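Local coordinates for proton-dependent oligopeptide transporter family protein (Xanthomonas campestris, PDB 6EI3), which probably couples the movement of protons to the uptake of oligopeptides across the membrane, as a Major Facilitator Superfamily transporter captured in an auto-inhibited state, at residues 4-12 with 140-148; 447-456 with 471-482. One frame throughout, in Å; residues are numbered along the deposited sequence.

Contact 1. Residues 4-12 with 140-148; sequences IPFIIGNEA and VFDAFYWII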
# COMPACT_ATOMS: atom_id res chain seq x y z
N ILE A 4 5.82 10.90 24.33
CA ILE A 4 4.93 11.00 23.16
C ILE A 4 5.36 12.14 22.16
O ILE A 4 5.36 11.86 20.95
CB ILE A 4 3.43 11.08 23.61
CG1 ILE A 4 2.96 9.71 24.21
CG2 ILE A 4 2.50 11.53 22.47
CD1 ILE A 4 3.02 8.44 23.20
N PRO A 5 5.82 13.35 22.58
CA PRO A 5 6.22 14.38 21.57
C PRO A 5 7.35 13.94 20.63
O PRO A 5 7.36 14.32 19.47
CB PRO A 5 6.63 15.58 22.44
CG PRO A 5 5.86 15.41 23.72
CD PRO A 5 5.87 13.92 23.95
N PHE A 6 8.29 13.13 21.13
CA PHE A 6 9.41 12.61 20.33
C PHE A 6 8.91 11.68 19.24
O PHE A 6 9.45 11.69 18.15
CB PHE A 6 10.45 11.90 21.22
CG PHE A 6 11.08 12.82 22.25
CD1 PHE A 6 12.18 13.61 21.91
CD2 PHE A 6 10.59 12.89 23.54
CE1 PHE A 6 12.76 14.46 22.86
CE2 PHE A 6 11.16 13.74 24.48
CZ PHE A 6 12.25 14.52 24.14
N ILE A 7 7.83 10.91 19.54
CA ILE A 7 7.16 9.98 18.62
C ILE A 7 6.39 10.79 17.57
O ILE A 7 6.44 10.46 16.38
CB ILE A 7 6.21 9.02 19.41
CG1 ILE A 7 6.99 8.16 20.46
CG2 ILE A 7 5.33 8.15 18.49
CD1 ILE A 7 8.02 7.20 19.96
N ILE A 8 5.68 11.86 18.02
CA ILE A 8 4.89 12.73 17.11
C ILE A 8 5.86 13.43 16.12
O ILE A 8 5.60 13.41 14.92
CB ILE A 8 3.99 13.73 17.92
CG1 ILE A 8 2.77 13.00 18.55
CG2 ILE A 8 3.52 14.92 17.04
CD1 ILE A 8 2.02 13.82 19.68
N GLY A 9 6.96 13.98 16.65
CA GLY A 9 7.99 14.65 15.86
C GLY A 9 8.58 13.74 14.79
O GLY A 9 8.66 14.10 13.62
N ASN A 10 8.97 12.52 15.19
CA ASN A 10 9.52 11.52 14.29
C ASN A 10 8.49 11.16 13.21
O ASN A 10 8.84 11.13 12.03
CB ASN A 10 9.94 10.28 15.08
CG ASN A 10 10.29 9.11 14.19
OD1 ASN A 10 11.38 9.02 13.62
ND2 ASN A 10 9.32 8.26 13.98
N GLU A 11 7.21 10.92 13.61
CA GLU A 11 6.13 10.58 12.67
C GLU A 11 5.88 11.69 11.64
O GLU A 11 5.74 11.40 10.45
CB GLU A 11 4.82 10.24 13.44
CG GLU A 11 3.60 9.94 12.56
CD GLU A 11 3.58 8.63 11.77
OE1 GLU A 11 4.54 7.83 11.89
OE2 GLU A 11 2.58 8.40 11.06
N ALA A 12 5.83 12.96 12.09
CA ALA A 12 5.58 14.11 11.21
C ALA A 12 6.69 14.28 10.18
O ALA A 12 6.39 14.39 9.00
CB ALA A 12 5.41 15.38 12.03
N VAL A 140 -3.70 10.14 20.10
CA VAL A 140 -2.45 10.17 19.31
C VAL A 140 -2.71 9.61 17.90
O VAL A 140 -2.17 10.16 16.94
CB VAL A 140 -1.24 9.52 20.04
CG1 VAL A 140 0.05 9.69 19.22
CG2 VAL A 140 -1.07 10.12 21.44
N PHE A 141 -3.58 8.57 17.77
CA PHE A 141 -3.93 8.02 16.45
C PHE A 141 -4.67 9.09 15.63
O PHE A 141 -4.41 9.23 14.43
CB PHE A 141 -4.75 6.73 16.57
CG PHE A 141 -3.94 5.48 16.75
CD1 PHE A 141 -3.13 5.00 15.73
CD2 PHE A 141 -4.03 4.74 17.92
CE1 PHE A 141 -2.40 3.81 15.89
CE2 PHE A 141 -3.30 3.55 18.08
CZ PHE A 141 -2.49 3.10 17.06
N ASP A 142 -5.53 9.88 16.29
CA ASP A 142 -6.24 11.02 15.69
C ASP A 142 -5.23 12.08 15.20
O ASP A 142 -5.37 12.57 14.08
CB ASP A 142 -7.25 11.64 16.67
CG ASP A 142 -8.49 10.79 16.93
OD1 ASP A 142 -8.69 9.79 16.21
OD2 ASP A 142 -9.26 11.14 17.85
N ALA A 143 -4.19 12.39 16.00
CA ALA A 143 -3.12 13.33 15.60
C ALA A 143 -2.35 12.77 14.38
O ALA A 143 -2.08 13.53 13.45
CB ALA A 143 -2.18 13.59 16.76
N PHE A 144 -2.05 11.44 14.35
CA PHE A 144 -1.36 10.79 13.22
C PHE A 144 -2.16 10.99 11.92
O PHE A 144 -1.58 11.33 10.89
CB PHE A 144 -1.12 9.28 13.49
CG PHE A 144 0.08 8.90 14.34
CD1 PHE A 144 0.69 9.82 15.19
CD2 PHE A 144 0.62 7.62 14.26
CE1 PHE A 144 1.81 9.47 15.95
CE2 PHE A 144 1.73 7.26 15.03
CZ PHE A 144 2.32 8.19 15.88
N TYR A 145 -3.51 10.89 11.99
CA TYR A 145 -4.37 11.14 10.83
C TYR A 145 -4.15 12.53 10.25
O TYR A 145 -3.94 12.67 9.04
CB TYR A 145 -5.85 10.93 11.20
CG TYR A 145 -6.84 11.46 10.19
CD1 TYR A 145 -7.17 10.73 9.05
CD2 TYR A 145 -7.51 12.66 10.41
CE1 TYR A 145 -8.09 11.21 8.12
CE2 TYR A 145 -8.42 13.16 9.48
CZ TYR A 145 -8.72 12.42 8.34
OH TYR A 145 -9.63 12.89 7.44
N TRP A 146 -4.17 13.57 11.12
CA TRP A 146 -3.97 14.95 10.68
C TRP A 146 -2.54 15.19 10.20
O TRP A 146 -2.34 15.90 9.21
CB TRP A 146 -4.38 15.96 11.77
CG TRP A 146 -5.85 15.90 12.10
CD1 TRP A 146 -6.41 15.40 13.25
CD2 TRP A 146 -6.94 16.35 11.28
NE1 TRP A 146 -7.79 15.48 13.17
CE2 TRP A 146 -8.14 16.06 11.98
CE3 TRP A 146 -7.02 16.96 10.02
CZ2 TRP A 146 -9.40 16.39 11.48
CZ3 TRP A 146 -8.28 17.28 9.51
CH2 TRP A 146 -9.44 17.00 10.24
N ILE A 147 -1.56 14.57 10.87
CA ILE A 147 -0.13 14.67 10.54
C ILE A 147 0.17 14.05 9.16
O ILE A 147 0.90 14.64 8.36
CB ILE A 147 0.74 14.07 11.67
CG1 ILE A 147 0.78 15.01 12.90
CG2 ILE A 147 2.14 13.75 11.16
CD1 ILE A 147 1.06 14.29 14.26
N ILE A 148 -0.37 12.87 8.89
CA ILE A 148 -0.19 12.19 7.61
C ILE A 148 -0.78 13.04 6.48
O ILE A 148 -0.08 13.30 5.50
CB ILE A 148 -0.75 10.75 7.64
CG1 ILE A 148 0.05 9.87 8.64
CG2 ILE A 148 -0.73 10.12 6.22
CD1 ILE A 148 -0.63 8.56 9.06

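Contact 2. Residues 447-456 with 471-482; sequences WVLLSNVAVR and EAAFLMFFFAAF. With 78M ((2S)-2,3-dihydroxypropyl(7Z)-pentadec-7-enoate), chain O; 78M ((2S)-2,3-dihydroxypropyl(7Z)-pentadec-7-enoate), chain P.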
# COMPACT_ATOMS: atom_id res chain seq x y z
N TRP A 447 0.21 -5.87 -10.03
CA TRP A 447 -0.67 -5.85 -11.21
C TRP A 447 -0.28 -4.73 -12.19
O TRP A 447 -0.47 -4.90 -13.39
CB TRP A 447 -2.17 -5.78 -10.85
CG TRP A 447 -2.68 -6.81 -9.87
CD1 TRP A 447 -3.57 -6.60 -8.87
CD2 TRP A 447 -2.32 -8.21 -9.81
NE1 TRP A 447 -3.82 -7.77 -8.19
CE2 TRP A 447 -3.07 -8.78 -8.75
CE3 TRP A 447 -1.48 -9.04 -10.57
CZ2 TRP A 447 -2.98 -10.13 -8.42
CZ3 TRP A 447 -1.38 -10.38 -10.23
CH2 TRP A 447 -2.10 -10.91 -9.15
N VAL A 448 0.22 -3.58 -11.66
CA VAL A 448 0.67 -2.45 -12.50
C VAL A 448 1.93 -2.89 -13.26
O VAL A 448 2.01 -2.71 -14.48
CB VAL A 448 0.93 -1.17 -11.67
CG1 VAL A 448 1.40 -0.02 -12.59
CG2 VAL A 448 -0.28 -0.75 -10.85
N LEU A 449 2.91 -3.49 -12.55
CA LEU A 449 4.15 -3.98 -13.17
C LEU A 449 3.84 -4.99 -14.26
O LEU A 449 4.43 -4.90 -15.35
CB LEU A 449 5.07 -4.62 -12.13
CG LEU A 449 5.70 -3.72 -11.05
CD1 LEU A 449 6.80 -4.50 -10.31
CD2 LEU A 449 6.30 -2.44 -11.66
N LEU A 450 2.88 -5.91 -14.01
CA LEU A 450 2.47 -6.93 -14.99
C LEU A 450 1.84 -6.32 -16.23
O LEU A 450 2.09 -6.80 -17.33
CB LEU A 450 1.56 -7.99 -14.36
CG LEU A 450 2.27 -9.10 -13.58
CD1 LEU A 450 1.26 -10.09 -12.98
CD2 LEU A 450 3.30 -9.85 -14.44
N SER A 451 1.03 -5.25 -16.05
CA SER A 451 0.40 -4.53 -17.17
C SER A 451 1.44 -3.86 -18.08
O SER A 451 1.21 -3.82 -19.29
CB SER A 451 -0.63 -3.53 -16.69
OG SER A 451 -0.01 -2.37 -16.16
N ASN A 452 2.56 -3.35 -17.51
CA ASN A 452 3.68 -2.71 -18.20
C ASN A 452 4.37 -3.68 -19.15
O ASN A 452 4.83 -3.27 -20.22
CB ASN A 452 4.74 -2.22 -17.20
CG ASN A 452 4.66 -0.76 -16.80
OD1 ASN A 452 3.95 0.04 -17.41
ND2 ASN A 452 5.42 -0.41 -15.76
N VAL A 453 4.50 -4.94 -18.73
CA VAL A 453 5.15 -6.02 -19.48
C VAL A 453 4.23 -6.43 -20.62
O VAL A 453 4.68 -6.52 -21.76
CB VAL A 453 5.53 -7.21 -18.55
CG1 VAL A 453 5.97 -8.43 -19.37
CG2 VAL A 453 6.62 -6.81 -17.56
N ALA A 454 2.93 -6.65 -20.31
CA ALA A 454 1.90 -7.05 -21.27
C ALA A 454 1.80 -6.10 -22.47
O ALA A 454 1.77 -6.60 -23.59
CB ALA A 454 0.55 -7.19 -20.58
N VAL A 455 1.80 -4.77 -22.26
CA VAL A 455 1.73 -3.78 -23.35
C VAL A 455 3.02 -3.72 -24.19
O VAL A 455 2.96 -3.37 -25.37
CB VAL A 455 1.29 -2.36 -22.91
CG1 VAL A 455 -0.16 -2.36 -22.43
CG2 VAL A 455 2.23 -1.76 -21.86
N ARG A 456 4.18 -4.06 -23.59
CA ARG A 456 5.48 -4.03 -24.27
C ARG A 456 5.62 -5.13 -25.32
O ARG A 456 6.51 -5.06 -26.17
CB ARG A 456 6.64 -4.04 -23.25
CG ARG A 456 7.95 -3.39 -23.74
CD ARG A 456 7.80 -2.01 -24.40
NE ARG A 456 7.15 -1.03 -23.53
CZ ARG A 456 6.27 -0.13 -23.94
NH1 ARG A 456 5.92 -0.06 -25.22
NH2 ARG A 456 5.73 0.72 -23.08
N GLU A 471 -1.38 4.26 -26.16
CA GLU A 471 -1.01 3.27 -25.15
C GLU A 471 -1.50 3.71 -23.76
O GLU A 471 -2.10 2.91 -23.04
CB GLU A 471 0.51 3.05 -25.17
CG GLU A 471 0.96 1.75 -24.52
CD GLU A 471 2.45 1.48 -24.64
OE1 GLU A 471 3.14 1.54 -23.60
OE2 GLU A 471 2.92 1.21 -25.76
N ALA A 472 -1.31 4.99 -23.41
CA ALA A 472 -1.77 5.56 -22.14
C ALA A 472 -3.31 5.41 -22.02
O ALA A 472 -3.76 4.85 -21.03
CB ALA A 472 -1.36 7.02 -22.03
N ALA A 473 -4.09 5.83 -23.05
CA ALA A 473 -5.56 5.76 -23.08
C ALA A 473 -6.06 4.32 -22.99
O ALA A 473 -7.00 4.06 -22.24
CB ALA A 473 -6.12 6.46 -24.32
N PHE A 474 -5.41 3.38 -23.71
CA PHE A 474 -5.76 1.96 -23.65
C PHE A 474 -5.59 1.44 -22.20
O PHE A 474 -6.50 0.79 -21.69
CB PHE A 474 -4.87 1.15 -24.61
CG PHE A 474 -5.16 -0.34 -24.60
CD1 PHE A 474 -6.14 -0.87 -25.43
CD2 PHE A 474 -4.47 -1.20 -23.75
CE1 PHE A 474 -6.42 -2.24 -25.41
CE2 PHE A 474 -4.75 -2.57 -23.74
CZ PHE A 474 -5.72 -3.08 -24.56
N LEU A 475 -4.43 1.70 -21.57
CA LEU A 475 -4.10 1.29 -20.21
C LEU A 475 -5.07 1.87 -19.19
O LEU A 475 -5.45 1.17 -18.26
CB LEU A 475 -2.65 1.66 -19.85
CG LEU A 475 -1.55 0.72 -20.35
CD1 LEU A 475 -0.17 1.38 -20.20
CD2 LEU A 475 -1.57 -0.62 -19.61
N MET A 476 -5.50 3.13 -19.38
CA MET A 476 -6.45 3.79 -18.48
C MET A 476 -7.80 3.08 -18.50
O MET A 476 -8.31 2.72 -17.43
CB MET A 476 -6.57 5.28 -18.78
CG MET A 476 -5.33 6.04 -18.40
SD MET A 476 -5.23 7.58 -19.33
CE MET A 476 -3.61 8.17 -18.74
N PHE A 477 -8.30 2.76 -19.69
CA PHE A 477 -9.57 2.02 -19.87
C PHE A 477 -9.45 0.59 -19.38
O PHE A 477 -10.40 0.08 -18.79
CB PHE A 477 -10.07 2.11 -21.31
CG PHE A 477 -10.58 3.49 -21.65
CD1 PHE A 477 -11.48 4.15 -20.81
CD2 PHE A 477 -10.18 4.13 -22.82
CE1 PHE A 477 -11.96 5.42 -21.12
CE2 PHE A 477 -10.65 5.41 -23.12
CZ PHE A 477 -11.53 6.05 -22.27
N PHE A 478 -8.28 -0.03 -19.56
CA PHE A 478 -8.00 -1.37 -19.04
C PHE A 478 -8.12 -1.38 -17.50
O PHE A 478 -8.77 -2.27 -16.95
CB PHE A 478 -6.59 -1.85 -19.47
CG PHE A 478 -6.18 -3.10 -18.73
CD1 PHE A 478 -6.67 -4.35 -19.10
CD2 PHE A 478 -5.31 -3.03 -17.63
CE1 PHE A 478 -6.31 -5.50 -18.39
CE2 PHE A 478 -4.94 -4.18 -16.93
CZ PHE A 478 -5.46 -5.41 -17.30
N PHE A 479 -7.47 -0.42 -16.80
CA PHE A 479 -7.55 -0.38 -15.35
C PHE A 479 -8.97 -0.13 -14.83
O PHE A 479 -9.34 -0.76 -13.85
CB PHE A 479 -6.53 0.58 -14.73
CG PHE A 479 -5.16 -0.07 -14.75
CD1 PHE A 479 -4.85 -1.09 -13.86
CD2 PHE A 479 -4.18 0.37 -15.63
CE1 PHE A 479 -3.59 -1.69 -13.88
CE2 PHE A 479 -2.91 -0.22 -15.63
CZ PHE A 479 -2.62 -1.25 -14.77
N ALA A 480 -9.77 0.73 -15.53
CA ALA A 480 -11.18 0.97 -15.21
C ALA A 480 -11.97 -0.33 -15.28
O ALA A 480 -12.73 -0.64 -14.35
CB ALA A 480 -11.78 1.97 -16.19
N ALA A 481 -11.78 -1.11 -16.37
CA ALA A 481 -12.45 -2.41 -16.58
C ALA A 481 -12.05 -3.42 -15.49
O ALA A 481 -12.91 -4.14 -15.00
CB ALA A 481 -12.10 -2.96 -17.96
N PHE A 482 -10.74 -3.45 -15.14
CA PHE A 482 -10.15 -4.32 -14.12
C PHE A 482 -10.78 -4.01 -12.75
O PHE A 482 -11.14 -4.94 -12.03
CB PHE A 482 -8.62 -4.15 -14.10
CG PHE A 482 -7.80 -4.98 -13.13
CD1 PHE A 482 -8.11 -6.31 -12.88
CD2 PHE A 482 -6.69 -4.43 -12.48
CE1 PHE A 482 -7.34 -7.08 -12.01
CE2 PHE A 482 -5.90 -5.21 -11.62
CZ PHE A 482 -6.23 -6.53 -11.39
O21 78M O . -14.57 -18.10 1.68
C20 78M O . -13.33 -18.54 2.21
C18 78M O . -12.38 -18.96 1.11
O19 78M O . -12.97 -20.00 0.32
C17 78M O . -11.04 -19.41 1.64
O2 78M O . -10.13 -19.33 0.52
C1 78M O . -8.81 -19.38 0.77
O1 78M O . -8.34 -19.64 1.85
C2 78M O . -8.01 -19.05 -0.45
C3 78M O . -7.16 -17.80 -0.29
C4 78M O . -7.14 -16.92 -1.54
C5 78M O . -5.78 -16.80 -2.21
C6 78M O . -4.82 -15.80 -1.55
C7 78M O . -4.71 -14.52 -2.32
C8 78M O . -3.66 -14.10 -3.01
C9 78M O . -3.57 -12.82 -3.79
C10 78M O . -4.05 -13.01 -5.23
C11 78M O . -5.01 -11.94 -5.72
C12 78M O . -6.02 -12.46 -6.74
C13 78M O . -7.11 -11.47 -7.15
C15 78M O . -7.85 -9.71 -8.78
C14 78M O . -6.68 -10.44 -8.18
C8 78M P . -13.35 5.24 -26.38
C9 78M P . -14.27 4.38 -25.57
C10 78M P . -13.55 3.25 -24.84
C11 78M P . -14.40 2.56 -23.79
C12 78M P . -13.69 1.48 -22.99
C13 78M P . -14.40 1.11 -21.70
C15 78M P . -14.44 -0.30 -19.60
C14 78M P . -13.75 -0.02 -20.92

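Contact 1. Residues 4-12 with 140-148
Glu11, the first acid of the ExxER signature on the first membrane helix of POT transporters, lies across Phe144 where helix 4-22 meets helix 137-165 in the N-terminal bundle of the Major Facilitator fold. The two segments run roughly parallel, 26° apart. With CG anti to the backbone N, the Glu11 chain starts out over the ring and bends at chi2 (71°). Its CG therefore stands 3.8 Å from the ring centroid, almost on the normal, in a CH-pi contact. The carboxylate stays over the same face, its plane 12° from that of the ring. OE2 of Glu11 is 3.8 Å from CD2 of Phe144 and 3.8 Å from CD1 of Ile148. At the ring's edge, CG2 of Ile7 comes within 4.0 Å of CZ of Phe144. Ile147 divides its branches: CD1 touches CG2 of Ile8 at 3.8 Å, while CG2 presses on CA of Ala12 at 3.5 Å, a tight approach. Ile4 CG2 and Val140 CG2 close the other end at 4.0 Å. No hydrogen bond crosses between the segments; what 140-148 offers the acid is a ring face and the end of Ile148, so any polar partner of the carboxylate would come from outside that segment.

Contact 2. Residues 447-456 with 471-482
Trp447 packs against Phe482 at one end of the contact and against lipid beyond it. Its CB begins the contact, 3.9 Å from CE2 of Phe482. CG and CD1 continue it, CD1 lying 3.7 Å from CZ of Phe482, whose edge is directed onto the face of the five-membered ring of the indole in an offset edge-to-face pair with planes at 84°. NE1 is hydrogen-bonded to the hydroxyl of Thr300 on helix 281-306. Further out, CZ2 of Trp447 rests 3.7 Å from C14 of the monoacylglycerol in chain O, so the indole bridges the helix pair and a bound acyl chain. One turn along, Ser451 OG takes the position between its backbone N and carbonyl carbon, from which it donates to O of Val448 at 2.6 Å; that carbonyl also accepts from Asn452 N. The same OG lies 3.2 Å from CZ of Phe479, at the ring's edge. These residues belong to the last two long helices of the C-terminal Major Facilitator bundle, 430-456 and 471-495, which run in opposing senses with the segments at 135° and are joined through the short helix 458-467. Towards that connection, Val455 CG1 and Leu475 CD2 meet tip to tip at 3.6 Å. A salt bridge follows: NH2 of Arg456 donates to the syn lone pair of Glu471 OE1 at 2.8 Å, the oxygen lying 28° out of the guanidinium plane, and a weak bond joins NH1 of Arg456 to OE2 of Glu471 at 3.3 Å. The arginine is poorly ordered, so the bridge's geometry is less certain than the packing.

In the fold
The two contacts sit on opposite sides of the chain's centre, with their own centres about 37 Å apart and their nearest atoms about 20 Å apart, so neither touches the other. Contact 1 brings together helices distant in sequence and carries an acid of the ExxER motif, which in this family is linked to proton coupling; contact 2 joins near neighbours in sequence and borders bound lipid. The side chain of Ala12 in contact 1 is about 11 Å from a bound monoacylglycerol, whereas Trp447 of contact 2, and Phe477, a residue of segment 471-482 that does not touch 447-456, each line a lipid pocket seen in the crystal.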